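PDB 1KDJ: plastocyanin from Adiantum capillus-veneris, which carries electrons from the cytochrome b6-f complex to P700 of photosystem I, using a single bound copper ion. Local coordinates for residues N38-I43 with A57-E62. Numbering follows the deposited sequence.
Sequences NIVFDI and AASMDE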
loop_
_atom_site.group_PDB
_atom_site.type_symbol
_atom_site.label_atom_id
_atom_site.label_comp_id
_atom_site.label_asym_id
_atom_site.label_seq_id
_atom_site.Cartn_x
_atom_site.Cartn_y
_atom_site.Cartn_z
ATOM N N ASN A 38 -4.496 6.327 -2.254
ATOM C CA ASN A 38 -4.894 5.066 -1.610
ATOM C C ASN A 38 -3.816 4.006 -1.862
ATOM O O ASN A 38 -2.759 4.316 -2.431
ATOM C CB ASN A 38 -6.274 4.566 -2.153
ATOM C CG ASN A 38 -6.310 4.105 -3.577
ATOM O OD1 ASN A 38 -5.393 4.063 -4.389
ATOM N ND2 ASN A 38 -7.512 3.798 -3.987
ATOM N N ILE A 39 -4.071 2.750 -1.474
ATOM C CA ILE A 39 -3.073 1.689 -1.606
ATOM C C ILE A 39 -3.816 0.451 -2.086
ATOM O O ILE A 39 -4.713 0.001 -1.373
ATOM C CB ILE A 39 -2.395 1.294 -0.247
ATOM C CG1 ILE A 39 -1.696 2.516 0.407
ATOM C CG2 ILE A 39 -1.384 0.138 -0.513
ATOM C CD1 ILE A 39 -2.585 3.461 1.264
ATOM N N VAL A 40 -3.385 -0.056 -3.209
ATOM C CA VAL A 40 -3.924 -1.265 -3.805
ATOM C C VAL A 40 -2.741 -2.137 -4.177
ATOM O O VAL A 40 -1.812 -1.687 -4.849
ATOM C CB VAL A 40 -4.772 -0.923 -5.088
ATOM C CG1 VAL A 40 -5.304 -2.187 -5.753
ATOM C CG2 VAL A 40 -5.950 -0.072 -4.687
ATOM N N PHE A 41 -2.813 -3.427 -3.804
ATOM C CA PHE A 41 -1.772 -4.384 -4.143
ATOM C C PHE A 41 -1.966 -4.980 -5.504
ATOM O O PHE A 41 -3.094 -5.271 -5.874
ATOM C CB PHE A 41 -1.721 -5.528 -3.102
ATOM C CG PHE A 41 -0.913 -5.145 -1.863
ATOM C CD1 PHE A 41 0.459 -5.324 -1.876
ATOM C CD2 PHE A 41 -1.525 -4.576 -0.780
ATOM C CE1 PHE A 41 1.207 -4.920 -0.788
ATOM C CE2 PHE A 41 -0.768 -4.175 0.298
ATOM C CZ PHE A 41 0.593 -4.345 0.296
ATOM N N ASP A 42 -0.907 -5.132 -6.273
ATOM C CA ASP A 42 -0.904 -5.880 -7.514
ATOM C C ASP A 42 -0.997 -7.370 -7.193
ATOM O O ASP A 42 -0.348 -7.838 -6.252
ATOM C CB ASP A 42 0.369 -5.715 -8.255
ATOM C CG ASP A 42 0.256 -5.065 -9.608
ATOM O OD1 ASP A 42 -0.727 -5.267 -10.329
ATOM O OD2 ASP A 42 1.188 -4.345 -9.945
ATOM N N ILE A 43 -1.748 -8.175 -7.932
ATOM C CA ILE A 43 -1.825 -9.610 -7.635
ATOM C C ILE A 43 -0.846 -10.257 -8.597
ATOM O O ILE A 43 -1.023 -10.058 -9.796
ATOM C CB ILE A 43 -3.234 -10.194 -7.894
ATOM C CG1 ILE A 43 -4.329 -9.398 -7.190
ATOM C CG2 ILE A 43 -3.210 -11.660 -7.448
ATOM C CD1 ILE A 43 -4.231 -9.322 -5.675
ATOM N N ALA A 57 -7.546 -8.426 0.435
ATOM C CA ALA A 57 -7.915 -7.971 1.760
ATOM C C ALA A 57 -6.983 -6.883 2.291
ATOM O O ALA A 57 -7.318 -6.140 3.198
ATOM C CB ALA A 57 -7.856 -9.101 2.742
ATOM N N ALA A 58 -5.806 -6.801 1.717
ATOM C CA ALA A 58 -4.820 -5.830 2.149
ATOM C C ALA A 58 -4.898 -4.597 1.246
ATOM O O ALA A 58 -4.026 -3.724 1.328
ATOM C CB ALA A 58 -3.405 -6.446 2.054
ATOM N N SER A 59 -5.883 -4.519 0.339
ATOM C CA SER A 59 -5.980 -3.400 -0.560
ATOM C C SER A 59 -7.173 -2.555 -0.220
ATOM O O SER A 59 -8.171 -2.999 0.346
ATOM C CB SER A 59 -6.120 -3.885 -1.947
ATOM O OG SER A 59 -4.993 -4.629 -2.356
ATOM N N MET A 60 -7.023 -1.254 -0.454
ATOM C CA MET A 60 -8.151 -0.340 -0.337
ATOM C C MET A 60 -9.034 -0.561 -1.553
ATOM O O MET A 60 -8.627 -0.934 -2.653
ATOM C CB MET A 60 -7.726 1.136 -0.334
ATOM C CG MET A 60 -7.275 1.476 1.061
ATOM S SD MET A 60 -6.528 3.125 1.221
ATOM C CE MET A 60 -8.056 4.031 1.292
ATOM N N ASP A 61 -10.294 -0.285 -1.322
ATOM C CA ASP A 61 -11.288 -0.388 -2.359
ATOM C C ASP A 61 -10.925 0.736 -3.322
ATOM O O ASP A 61 -10.718 1.845 -2.825
ATOM C CB ASP A 61 -12.603 -0.212 -1.611
ATOM C CG ASP A 61 -13.870 -0.330 -2.430
ATOM O OD1 ASP A 61 -13.818 -0.926 -3.509
ATOM O OD2 ASP A 61 -14.903 0.179 -1.977
ATOM N N GLU A 62 -10.807 0.627 -4.642
ATOM C CA GLU A 62 -10.411 1.799 -5.420
ATOM C C GLU A 62 -11.408 2.965 -5.396
ATOM O O GLU A 62 -11.194 3.976 -6.054
ATOM C CB GLU A 62 -10.140 1.403 -6.871
ATOM C CG GLU A 62 -8.900 0.515 -7.025
ATOM C CD GLU A 62 -8.416 0.247 -8.461
ATOM O OE1 GLU A 62 -9.198 0.443 -9.410
ATOM O OE2 GLU A 62 -7.249 -0.153 -8.633
HETATM O O HOH W 1 -5.736 -5.979 -5.040
#
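Ile39 and Phe41 give the two backbone groups through which strand 40-41 and its approach hold the loop Ala58-Glu62. The amide of Met60 donates to Ile39 O (N to O 2.8 Å), nearly straight and close to the C=O axis. Two residues further along the chain, Phe41 N donates to Ser59 OG at 2.9 Å (170° at the hydrogen), so a side-chain hydroxyl stands where a neighbouring strand would offer a carbonyl. With CG anti to the carbonyl carbon (chi1 -81°), the Met60 chain leaves beside its own backbone N; its SD packs 3.7 Å from Asn38 CB and touches Ile39 CD1, the two side chains passing at a slant. Ala58 O lies in the ring plane at the Phe41 edge, 3.4 Å from Phe41 CD2; Ala58 CB packs against CD2 and CE2. Ala58 O and Ile39 N are buried here without a hydrogen-bonding partner. In this plastocyanin-fold beta-sandwich, strand 40-41 is an outermost strand, paired on one side with strand 81-86; on the other, the loop that follows helix 49-57 crosses it with no regular strand pairing. Asn38 adjoins the copper ligand His37 in sequence, and its amide is fixed by Thr88 N at OD1 and Asp64 O at ND2, tying this loop to the surroundings of the copper site. The looser side lies around Val40 and Glu62. Val40 CG2 touches Met60 O (3.5 Å) and Glu62 CG (3.8 Å), the Val40 and Glu62 side chains crossing at about a right angle, while Glu62 OE2 turns to the hydroxyl of Tyr86. Ser59 OG, also bonded to Leu55 O of helix 49-57, takes a further hydrogen from a water that donates to Phe41 O as well, bridging the partly exposed margin.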